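Local structure of 4-alpha-glucanotransferase (Streptococcus agalactiae, 6M6T) at residues Lys156-Trp161 and Val226-Met231; Lys365-Gly370 and His383-Asn388; Asn388-Ala393 and Val440-Ile445. The protein is an amylomaltase of the 4-alpha-glucanotransferase family, built on a TIM barrel, with bound glycans in its pockets. All blocks are in the same frame, centred on the assembly; numbering follows the deposited sequence.

Interaction 1 (Lys156-Trp161 and Val226-Met231); sequences KALQEW and VEVWTM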
loop_
_atom_site.group_PDB
_atom_site.type_symbol
_atom_site.label_atom_id
_atom_site.label_comp_id
_atom_site.label_asym_id
_atom_site.label_seq_id
_atom_site.Cartn_x
_atom_site.Cartn_y
_atom_site.Cartn_z
ATOM N N LYS A 156 19.660 7.829 -10.412
ATOM C CA LYS A 156 20.450 6.656 -10.055
ATOM C C LYS A 156 20.270 6.342 -8.577
ATOM O O LYS A 156 20.037 7.234 -7.757
ATOM C CB LYS A 156 21.932 6.872 -10.374
ATOM C CG LYS A 156 22.243 6.744 -11.851
ATOM C CD LYS A 156 23.660 6.293 -12.125
ATOM C CE LYS A 156 23.711 5.556 -13.457
ATOM N NZ LYS A 156 23.429 6.470 -14.610
ATOM N N ALA A 157 20.377 5.062 -8.240
ATOM C CA ALA A 157 20.183 4.656 -6.857
ATOM C C ALA A 157 21.180 5.348 -5.935
ATOM O O ALA A 157 22.273 5.755 -6.344
ATOM C CB ALA A 157 20.322 3.146 -6.724
ATOM N N LEU A 158 20.782 5.467 -4.668
ATOM C CA LEU A 158 21.627 6.082 -3.645
ATOM C C LEU A 158 22.983 5.397 -3.527
ATOM O O LEU A 158 23.991 6.054 -3.255
ATOM C CB LEU A 158 20.909 6.040 -2.301
ATOM C CG LEU A 158 21.790 6.197 -1.073
ATOM C CD1 LEU A 158 22.025 7.683 -0.795
ATOM C CD2 LEU A 158 21.184 5.465 0.144
ATOM N N GLN A 159 23.031 4.079 -3.713
ATOM C CA GLN A 159 24.295 3.368 -3.558
ATOM C C GLN A 159 25.270 3.648 -4.695
ATOM O O GLN A 159 26.482 3.477 -4.512
ATOM C CB GLN A 159 24.043 1.863 -3.455
ATOM C CG GLN A 159 23.341 1.441 -2.172
ATOM C CD GLN A 159 21.839 1.698 -2.199
ATOM O OE1 GLN A 159 21.239 1.829 -3.271
ATOM N NE2 GLN A 159 21.226 1.771 -1.014
ATOM N N GLU A 160 24.775 4.069 -5.859
ATOM C CA GLU A 160 25.617 4.275 -7.028
ATOM C C GLU A 160 25.756 5.751 -7.411
ATOM O O GLU A 160 26.149 6.052 -8.544
ATOM C CB GLU A 160 25.093 3.451 -8.212
ATOM C CG GLU A 160 23.639 3.750 -8.616
ATOM C CD GLU A 160 23.148 2.964 -9.854
ATOM O OE1 GLU A 160 21.954 3.142 -10.236
ATOM O OE2 GLU A 160 23.943 2.181 -10.441
ATOM N N TRP A 161 25.456 6.679 -6.495
ATOM C CA TRP A 161 25.792 8.079 -6.749
ATOM C C TRP A 161 27.301 8.192 -6.942
ATOM O O TRP A 161 28.059 7.273 -6.630
ATOM C CB TRP A 161 25.339 9.004 -5.606
ATOM C CG TRP A 161 23.840 9.142 -5.410
ATOM C CD1 TRP A 161 22.846 8.632 -6.209
ATOM C CD2 TRP A 161 23.169 9.830 -4.337
ATOM N NE1 TRP A 161 21.602 8.960 -5.694
ATOM C CE2 TRP A 161 21.776 9.694 -4.550
ATOM C CE3 TRP A 161 23.609 10.550 -3.221
ATOM C CZ2 TRP A 161 20.830 10.247 -3.687
ATOM C CZ3 TRP A 161 22.658 11.098 -2.360
ATOM C CH2 TRP A 161 21.288 10.940 -2.600
ATOM N N VAL A 226 15.484 7.842 1.583
ATOM C CA VAL A 226 15.939 8.926 2.440
ATOM C C VAL A 226 16.237 8.427 3.846
ATOM O O VAL A 226 16.946 9.098 4.604
ATOM C CB VAL A 226 14.895 10.061 2.453
ATOM C CG1 VAL A 226 13.630 9.641 3.177
ATOM C CG2 VAL A 226 15.467 11.302 3.094
ATOM N N GLU A 227 15.734 7.248 4.212
ATOM C CA GLU A 227 15.985 6.724 5.554
ATOM C C GLU A 227 17.338 6.019 5.633
ATOM O O GLU A 227 18.078 6.188 6.612
ATOM C CB GLU A 227 14.848 5.778 5.972
ATOM C CG GLU A 227 13.655 6.483 6.626
ATOM C CD GLU A 227 12.633 6.996 5.615
ATOM O OE1 GLU A 227 12.566 6.441 4.490
ATOM O OE2 GLU A 227 11.890 7.948 5.948
ATOM N N VAL A 228 17.667 5.218 4.617
ATOM C CA VAL A 228 19.001 4.641 4.486
ATOM C C VAL A 228 20.052 5.729 4.390
ATOM O O VAL A 228 21.208 5.529 4.783
ATOM C CB VAL A 228 19.026 3.712 3.258
ATOM C CG1 VAL A 228 20.435 3.227 2.969
ATOM C CG2 VAL A 228 18.080 2.536 3.474
ATOM N N TRP A 229 19.665 6.901 3.876
ATOM C CA TRP A 229 20.561 8.041 3.759
ATOM C C TRP A 229 20.751 8.777 5.093
ATOM O O TRP A 229 21.875 8.881 5.600
ATOM C CB TRP A 229 20.022 8.985 2.691
ATOM C CG TRP A 229 21.010 9.966 2.219
ATOM C CD1 TRP A 229 22.319 9.731 1.924
ATOM C CD2 TRP A 229 20.786 11.359 1.986
ATOM N NE1 TRP A 229 22.924 10.888 1.530
ATOM C CE2 TRP A 229 22.006 11.906 1.555
ATOM C CE3 TRP A 229 19.675 12.199 2.111
ATOM C CZ2 TRP A 229 22.146 13.257 1.233
ATOM C CZ3 TRP A 229 19.820 13.540 1.805
ATOM C CH2 TRP A 229 21.045 14.053 1.367
ATOM N N THR A 230 19.662 9.303 5.676
ATOM C CA THR A 230 19.777 10.138 6.869
ATOM C C THR A 230 19.885 9.343 8.164
ATOM O O THR A 230 20.337 9.893 9.179
ATOM C CB THR A 230 18.573 11.065 6.998
ATOM O OG1 THR A 230 17.453 10.302 7.448
ATOM C CG2 THR A 230 18.229 11.704 5.674
ATOM N N MET A 231 19.457 8.085 8.172
ATOM C CA MET A 231 19.413 7.285 9.397
ATOM C C MET A 231 19.932 5.877 9.118
ATOM O O MET A 231 19.213 4.887 9.294
ATOM C CB MET A 231 17.990 7.240 9.947
ATOM C CG MET A 231 17.433 8.559 10.465
ATOM S SD MET A 231 15.718 8.332 11.023
ATOM C CE MET A 231 14.839 8.326 9.457
#
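Leu-158 holds CG anti to its backbone N (chi1 160°), which sends both methyl branches toward helix 226-230. Val-228 CG1 and Trp-229 CG are likewise anti to their own backbone N. Trp-161 differs: its CG is anti to the carbonyl carbon (chi1 -67°), so the indole folds back along its own loop, with Leu-158 CA over one face. The branches of Leu-158 part company at the helix. CD2 meets Val-228 CG1 at 3.7 Å. CD1 reaches Trp-229 CD1 at 3.4 Å, coming in obliquely. Beside it the two indoles form a T-shaped pair. The edge of the Trp-161 six-membered ring points at the face of the Trp-229 five-membered ring, with centroids 5.3 Å apart and planes at 70°. Trp-161 CZ3 leads and stands off-centre, 3.9 Å from Trp-229 NE1. A weak, bent bond from Trp-161 NE1 to Lys-156 O may help set the turn of the indole. No hydrogen bond crosses the contact. Outside it, the buried Trp-229 donates through NE1 to Ile-166 O, and Gln-159 NE2 donates to Ala-223 O. Ile-149 of helix 140-152 touches both indoles, and Arg-169 makes a cation-pi contact with Trp-229. The result is a mostly hydrophobic cluster that includes an edge-to-face tryptophan pair. It joins the loop between helices 140-152 and 164-167 to a short helix that follows barrel strand 212-217.

Interaction 2 (Lys365-Gly370 and His383-Asn388); sequences KIMEFG and HNYTEN. With AC1 (4,6-dideoxy-4-{[(1S,4R,5S,6S)-4,5,6-trihydroxy-3-(hydroxymethyl)cyclohex-2-en-1-yl]amino}-alpha-D-glucopyranose), chain J.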
loop_
_atom_site.group_PDB
_atom_site.type_symbol
_atom_site.label_atom_id
_atom_site.label_comp_id
_atom_site.label_asym_id
_atom_site.label_seq_id
_atom_site.Cartn_x
_atom_site.Cartn_y
_atom_site.Cartn_z
ATOM N N LYS A 365 -7.791 -13.558 7.125
ATOM C CA LYS A 365 -8.277 -14.851 6.640
ATOM C C LYS A 365 -8.501 -14.693 5.139
ATOM O O LYS A 365 -9.354 -13.906 4.711
ATOM C CB LYS A 365 -9.566 -15.296 7.349
ATOM C CG LYS A 365 -9.383 -15.824 8.790
ATOM C CD LYS A 365 -8.534 -17.112 8.844
ATOM C CE LYS A 365 -8.130 -17.498 10.276
ATOM N NZ LYS A 365 -9.195 -17.155 11.282
ATOM N N ILE A 366 -7.718 -15.405 4.339
ATOM C CA ILE A 366 -7.782 -15.288 2.890
ATOM C C ILE A 366 -8.454 -16.553 2.380
ATOM O O ILE A 366 -7.821 -17.607 2.273
ATOM C CB ILE A 366 -6.398 -15.074 2.262
ATOM C CG1 ILE A 366 -5.832 -13.719 2.695
ATOM C CG2 ILE A 366 -6.459 -15.167 0.723
ATOM C CD1 ILE A 366 -4.844 -13.106 1.697
ATOM N N MET A 367 -9.738 -16.448 2.047
ATOM C CA MET A 367 -10.513 -17.642 1.734
ATOM C C MET A 367 -9.955 -18.424 0.559
ATOM O O MET A 367 -10.321 -19.591 0.381
ATOM C CB MET A 367 -11.946 -17.275 1.406
ATOM C CG MET A 367 -12.993 -18.322 1.773
ATOM S SD MET A 367 -14.615 -17.569 1.497
ATOM C CE MET A 367 -14.114 -15.873 1.249
ATOM N N GLU A 368 -9.109 -17.807 -0.269
ATOM C CA GLU A 368 -8.621 -18.509 -1.445
ATOM C C GLU A 368 -7.601 -19.570 -1.096
ATOM O O GLU A 368 -7.445 -20.522 -1.860
ATOM C CB GLU A 368 -8.040 -17.521 -2.455
ATOM C CG GLU A 368 -9.054 -17.118 -3.492
ATOM C CD GLU A 368 -8.607 -15.953 -4.339
ATOM O OE1 GLU A 368 -7.462 -15.987 -4.837
ATOM O OE2 GLU A 368 -9.404 -15.002 -4.509
ATOM N N PHE A 369 -6.929 -19.436 0.040
ATOM C CA PHE A 369 -6.001 -20.442 0.537
ATOM C C PHE A 369 -6.696 -21.618 1.215
ATOM O O PHE A 369 -6.012 -22.549 1.661
ATOM C CB PHE A 369 -5.041 -19.817 1.553
ATOM C CG PHE A 369 -4.185 -18.710 1.006
ATOM C CD1 PHE A 369 -3.599 -18.813 -0.244
ATOM C CD2 PHE A 369 -3.932 -17.578 1.774
ATOM C CE1 PHE A 369 -2.793 -17.804 -0.722
ATOM C CE2 PHE A 369 -3.135 -16.571 1.293
ATOM C CZ PHE A 369 -2.563 -16.685 0.042
ATOM N N GLY A 370 -8.020 -21.593 1.328
ATOM C CA GLY A 370 -8.720 -22.488 2.224
ATOM C C GLY A 370 -9.593 -23.534 1.568
ATOM O O GLY A 370 -10.440 -24.130 2.234
ATOM N N HIS A 383 -15.488 -22.153 8.062
ATOM C CA HIS A 383 -15.980 -22.560 9.365
ATOM C C HIS A 383 -14.935 -22.513 10.439
ATOM O O HIS A 383 -15.211 -23.098 11.479
ATOM C CB HIS A 383 -16.580 -23.960 9.282
ATOM C CG HIS A 383 -15.609 -25.024 8.865
ATOM N ND1 HIS A 383 -15.728 -25.711 7.671
ATOM C CD2 HIS A 383 -14.528 -25.547 9.498
ATOM C CE1 HIS A 383 -14.751 -26.599 7.581
ATOM N NE2 HIS A 383 -14.010 -26.517 8.674
ATOM N N ASN A 384 -13.765 -21.899 10.253
ATOM C CA ASN A 384 -12.770 -21.775 11.308
ATOM C C ASN A 384 -12.480 -20.325 11.655
ATOM O O ASN A 384 -11.574 -20.051 12.465
ATOM C CB ASN A 384 -11.469 -22.476 10.905
ATOM C CG ASN A 384 -11.605 -23.972 10.911
ATOM O OD1 ASN A 384 -11.115 -24.663 10.013
ATOM N ND2 ASN A 384 -12.290 -24.490 11.924
ATOM N N TYR A 385 -13.219 -19.390 11.061
ATOM C CA TYR A 385 -13.005 -17.983 11.341
ATOM C C TYR A 385 -13.633 -17.632 12.681
ATOM O O TYR A 385 -14.607 -18.257 13.113
ATOM C CB TYR A 385 -13.603 -17.119 10.236
ATOM C CG TYR A 385 -13.060 -17.387 8.855
ATOM C CD1 TYR A 385 -11.972 -18.229 8.655
ATOM C CD2 TYR A 385 -13.634 -16.781 7.748
ATOM C CE1 TYR A 385 -11.472 -18.469 7.380
ATOM C CE2 TYR A 385 -13.156 -17.012 6.466
ATOM C CZ TYR A 385 -12.062 -17.851 6.283
ATOM O OH TYR A 385 -11.569 -18.070 5.004
ATOM N N THR A 386 -13.052 -16.644 13.354
ATOM C CA THR A 386 -13.649 -16.071 14.549
ATOM C C THR A 386 -13.927 -14.590 14.292
ATOM O O THR A 386 -13.614 -14.053 13.228
ATOM C CB THR A 386 -12.754 -16.282 15.768
ATOM O OG1 THR A 386 -11.837 -15.192 15.867
ATOM C CG2 THR A 386 -11.974 -17.580 15.624
ATOM N N GLU A 387 -14.550 -13.934 15.269
ATOM C CA GLU A 387 -15.010 -12.568 15.054
ATOM C C GLU A 387 -13.839 -11.617 14.872
ATOM O O GLU A 387 -13.864 -10.757 13.987
ATOM C CB GLU A 387 -15.905 -12.138 16.221
ATOM C CG GLU A 387 -16.175 -10.636 16.336
ATOM C CD GLU A 387 -15.152 -9.935 17.224
ATOM O OE1 GLU A 387 -14.449 -9.025 16.729
ATOM O OE2 GLU A 387 -15.041 -10.301 18.416
ATOM N N ASN A 388 -12.786 -11.769 15.677
ATOM C CA ASN A 388 -11.647 -10.847 15.634
ATOM C C ASN A 388 -10.700 -11.185 14.477
ATOM O O ASN A 388 -9.527 -11.506 14.664
ATOM C CB ASN A 388 -10.916 -10.868 16.967
ATOM C CG ASN A 388 -10.012 -9.687 17.143
ATOM O OD1 ASN A 388 -10.308 -8.592 16.658
ATOM N ND2 ASN A 388 -8.894 -9.890 17.850
HETATM C C1 AC1 J . 1.680 -18.862 0.966
HETATM O O2 AC1 J . 3.985 -19.549 0.635
HETATM C C2 AC1 J . 3.060 -18.463 0.443
HETATM C C4A AC1 J . 3.401 -11.488 2.509
HETATM C C3 AC1 J . 3.564 -17.300 1.245
HETATM O O3 AC1 J . 4.845 -16.969 0.725
HETATM C C4 AC1 J . 2.608 -16.115 1.104
HETATM N N4A AC1 J . 2.997 -14.999 1.970
HETATM C C5 AC1 J . 1.204 -16.504 1.518
HETATM O O5 AC1 J . 0.756 -17.710 0.820
HETATM C C6 AC1 J . 0.282 -15.296 1.251
HETATM C C1B AC1 J . 4.028 -14.104 1.426
HETATM C C2B AC1 J . 4.710 -13.500 2.613
HETATM O O2B AC1 J . 5.100 -14.581 3.461
HETATM C C3B AC1 J . 3.711 -12.656 3.361
HETATM O O3B AC1 J . 4.290 -12.140 4.551
HETATM O O4 AC1 J . 2.374 -10.705 3.152
HETATM C C5B AC1 J . 3.040 -11.889 1.211
HETATM C C7B AC1 J . 3.397 -13.125 0.670
HETATM C C6B AC1 J . 2.294 -10.894 0.348
HETATM O O6B AC1 J . 1.527 -10.079 1.237
#
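The tight part of this contact is the aliphatic chain of Lys-365 lying over one face of the Tyr-385 ring. Lys-365 CB stands 3.8 Å from the ring centroid and 16° off the ring normal, a CH-pi contact. CG continues over the ring to 3.5 Å from Tyr-385 CD1, and CD is 3.6 Å from Tyr-385 CE1. The two side chains run past each other in opposite directions. With chi2 bent (-64°), CB, CG and CD of Lys-365 all lie along the ring. At the far end of the ring, Tyr-385 OH sits 3.5 Å from Met-367 CG, and the two side chains cross at about a right angle. This hydroxyl is hydrogen-bonded to Asp-380 O, which helps hold the tip of the ring in place. Asp-380 also takes the backbone N of Ile-366 through OD1, and it is one of the residues of a glycan pocket. The other side is loose. Lys-365 NZ ends 3.9 Å from Asn-384 O, beside the exposed Thr-386. Two residues past Met-367, Phe-369 turns to the pocket, where its CZ approaches AC1 C6 at 3.4 Å. Tyr-347 OH hydrogen-bonds to the same ligand. No hydrogen bond or salt bridge links the two segments directly. Direct contact between them is therefore mainly CH-pi and van der Waals, with Asp-380 bridging them by hydrogen bonds, and the ammonium of Lys-365 is probably left to the solvent side while its methylenes do the packing.

Interaction 3 (Asn388-Ala393 and Val440-Ile445); sequences NTIAYA and VSQTTI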
loop_
_atom_site.group_PDB
_atom_site.type_symbol
_atom_site.label_atom_id
_atom_site.label_comp_id
_atom_site.label_asym_id
_atom_site.label_seq_id
_atom_site.Cartn_x
_atom_site.Cartn_y
_atom_site.Cartn_z
ATOM N N ASN A 388 -12.786 -11.769 15.677
ATOM C CA ASN A 388 -11.647 -10.847 15.634
ATOM C C ASN A 388 -10.700 -11.185 14.477
ATOM O O ASN A 388 -9.527 -11.506 14.664
ATOM C CB ASN A 388 -10.916 -10.868 16.967
ATOM C CG ASN A 388 -10.012 -9.687 17.143
ATOM O OD1 ASN A 388 -10.308 -8.592 16.658
ATOM N ND2 ASN A 388 -8.894 -9.890 17.850
ATOM N N THR A 389 -11.247 -11.120 13.260
ATOM C CA THR A 389 -10.493 -11.276 12.023
ATOM C C THR A 389 -11.137 -10.416 10.936
ATOM O O THR A 389 -12.321 -10.060 11.008
ATOM C CB THR A 389 -10.427 -12.743 11.540
ATOM O OG1 THR A 389 -11.736 -13.203 11.175
ATOM C CG2 THR A 389 -9.825 -13.692 12.583
ATOM N N ILE A 390 -10.341 -10.103 9.913
ATOM C CA ILE A 390 -10.787 -9.383 8.721
ATOM C C ILE A 390 -10.725 -10.362 7.562
ATOM O O ILE A 390 -9.637 -10.804 7.192
ATOM C CB ILE A 390 -9.898 -8.175 8.416
ATOM C CG1 ILE A 390 -9.686 -7.294 9.647
ATOM C CG2 ILE A 390 -10.447 -7.414 7.219
ATOM C CD1 ILE A 390 -10.931 -7.047 10.467
ATOM N N ALA A 391 -11.850 -10.699 6.960
ATOM C CA ALA A 391 -11.844 -11.748 5.949
ATOM C C ALA A 391 -11.873 -11.163 4.545
ATOM O O ALA A 391 -12.631 -10.233 4.267
ATOM C CB ALA A 391 -13.013 -12.709 6.138
ATOM N N TYR A 392 -11.024 -11.719 3.672
ATOM C CA TYR A 392 -10.932 -11.386 2.255
ATOM C C TYR A 392 -11.254 -12.611 1.421
ATOM O O TYR A 392 -11.043 -13.754 1.846
ATOM C CB TYR A 392 -9.529 -10.917 1.837
ATOM C CG TYR A 392 -9.047 -9.749 2.622
ATOM C CD1 TYR A 392 -8.433 -9.929 3.848
ATOM C CD2 TYR A 392 -9.247 -8.460 2.166
ATOM C CE1 TYR A 392 -8.010 -8.860 4.580
ATOM C CE2 TYR A 392 -8.830 -7.379 2.895
ATOM C CZ TYR A 392 -8.213 -7.585 4.106
ATOM O OH TYR A 392 -7.787 -6.509 4.841
ATOM N N ALA A 393 -11.764 -12.354 0.221
ATOM C CA ALA A 393 -11.804 -13.394 -0.793
ATOM C C ALA A 393 -10.401 -13.644 -1.308
ATOM O O ALA A 393 -9.907 -14.779 -1.311
ATOM C CB ALA A 393 -12.736 -12.975 -1.926
ATOM N N VAL A 440 -18.383 -15.354 10.279
ATOM C CA VAL A 440 -18.544 -14.699 11.570
ATOM C C VAL A 440 -17.561 -13.549 11.739
ATOM O O VAL A 440 -17.490 -12.944 12.818
ATOM C CB VAL A 440 -18.386 -15.711 12.715
ATOM C CG1 VAL A 440 -19.340 -16.853 12.508
ATOM C CG2 VAL A 440 -16.959 -16.214 12.792
ATOM N N SER A 441 -16.784 -13.257 10.689
ATOM C CA SER A 441 -15.756 -12.223 10.762
ATOM C C SER A 441 -16.387 -10.862 11.029
ATOM O O SER A 441 -17.472 -10.562 10.527
ATOM C CB SER A 441 -14.951 -12.178 9.454
ATOM O OG SER A 441 -13.867 -13.094 9.434
ATOM N N GLN A 442 -15.707 -10.026 11.824
ATOM C CA GLN A 442 -16.280 -8.719 12.124
ATOM C C GLN A 442 -16.317 -7.839 10.890
ATOM O O GLN A 442 -17.274 -7.077 10.710
ATOM C CB GLN A 442 -15.523 -8.029 13.264
ATOM C CG GLN A 442 -14.185 -7.374 12.905
ATOM C CD GLN A 442 -13.436 -6.839 14.137
ATOM O OE1 GLN A 442 -12.978 -7.608 14.997
ATOM N NE2 GLN A 442 -13.312 -5.514 14.223
ATOM N N THR A 443 -15.319 -7.966 10.010
ATOM C CA THR A 443 -15.233 -7.188 8.783
ATOM C C THR A 443 -14.843 -8.097 7.630
ATOM O O THR A 443 -13.986 -8.960 7.779
ATOM C CB THR A 443 -14.209 -6.049 8.899
ATOM O OG1 THR A 443 -14.394 -5.344 10.135
ATOM C CG2 THR A 443 -14.365 -5.072 7.744
ATOM N N THR A 444 -15.477 -7.903 6.487
ATOM C CA THR A 444 -15.107 -8.574 5.253
ATOM C C THR A 444 -14.884 -7.519 4.184
ATOM O O THR A 444 -15.601 -6.511 4.133
ATOM C CB THR A 444 -16.190 -9.553 4.796
ATOM O OG1 THR A 444 -17.451 -8.865 4.729
ATOM C CG2 THR A 444 -16.283 -10.765 5.761
ATOM N N ILE A 445 -13.883 -7.749 3.341
ATOM C CA ILE A 445 -13.486 -6.792 2.313
ATOM C C ILE A 445 -13.609 -7.449 0.949
ATOM O O ILE A 445 -13.131 -8.570 0.743
ATOM C CB ILE A 445 -12.056 -6.273 2.527
ATOM C CG1 ILE A 445 -11.878 -5.809 3.965
ATOM C CG2 ILE A 445 -11.788 -5.129 1.595
ATOM C CD1 ILE A 445 -12.688 -4.589 4.273
#
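Strands 389-392 and 443-447 are parallel neighbours in the TIM barrel, joined by a beta-alpha-beta crossover that includes helix 428-438. Two straight backbone bonds hold them: Ala-391 N to Thr-443 O at 2.9 Å, and Ile-445 N to Ala-391 O, also 2.9 Å. Ala-391 thus uses both its N-H and its carbonyl on the same neighbour. Ile-390, Thr-443, Tyr-392 and Ile-445 share one face. Ile-390 CG1 is anti to the carbonyl carbon, and chi2 is bent (-43°), which brings CD1 to 3.8 Å from Thr-443 CB. Its other branch, CG2, lies 3.9 Å from Ile-445 CG1. Tyr-392 also has CG anti to the carbonyl carbon (chi1 -57°). Its ring stands alongside Ile-445, with CE2 3.4 Å from Ile-445 CB, and its OH bonds to Gln-45 OE1 of strand 43-45. Thr-443 touches Phe-43 of that strand, so this face looks into the barrel. Ala-391 and Thr-444 take the opposite face, where both meet Leu-436 of helix 428-438. Here Thr-444 CG2, anti to the carbonyl carbon, packs 3.8 Å from Ala-391 CB. Ahead of the paired residues the backbone link weakens to a long bond from Gln-442 N to Thr-389 O, and a side-chain bond joins it. Thr-389 OG1 lies in the crowded position between its backbone N and carbonyl carbon (chi1 66°), where it bonds to Thr-386 O. Thr-389 OG1 also accepts a hydrogen bond from Ser-441 OG at 2.8 Å.

Overall arrangement
Interactions 2 and 3 touch, with centres about 8 Å apart, and share Asn-388. Both reach the barrel sheet, interaction 2 through the end of strand 363-366 and the loop leading to strand 389-392, which lies between strands 363-366 and 443-447. Lys-365 O and Glu-387 O probably bond to Tyr-392 N and Gln-442 N, tying the two together. Interaction 1 stands apart, its centre about 41 Å from that of interaction 2 and 39 Å from that of interaction 3, on the opposite side of the chain's centre. Interactions 1 and 3 are buried; interaction 2 is partly open to solvent. Their chemistry follows their place: aromatic and aliphatic packing between loop and helix, CH-pi packing near a glycan pocket, and backbone bonding within the sheet.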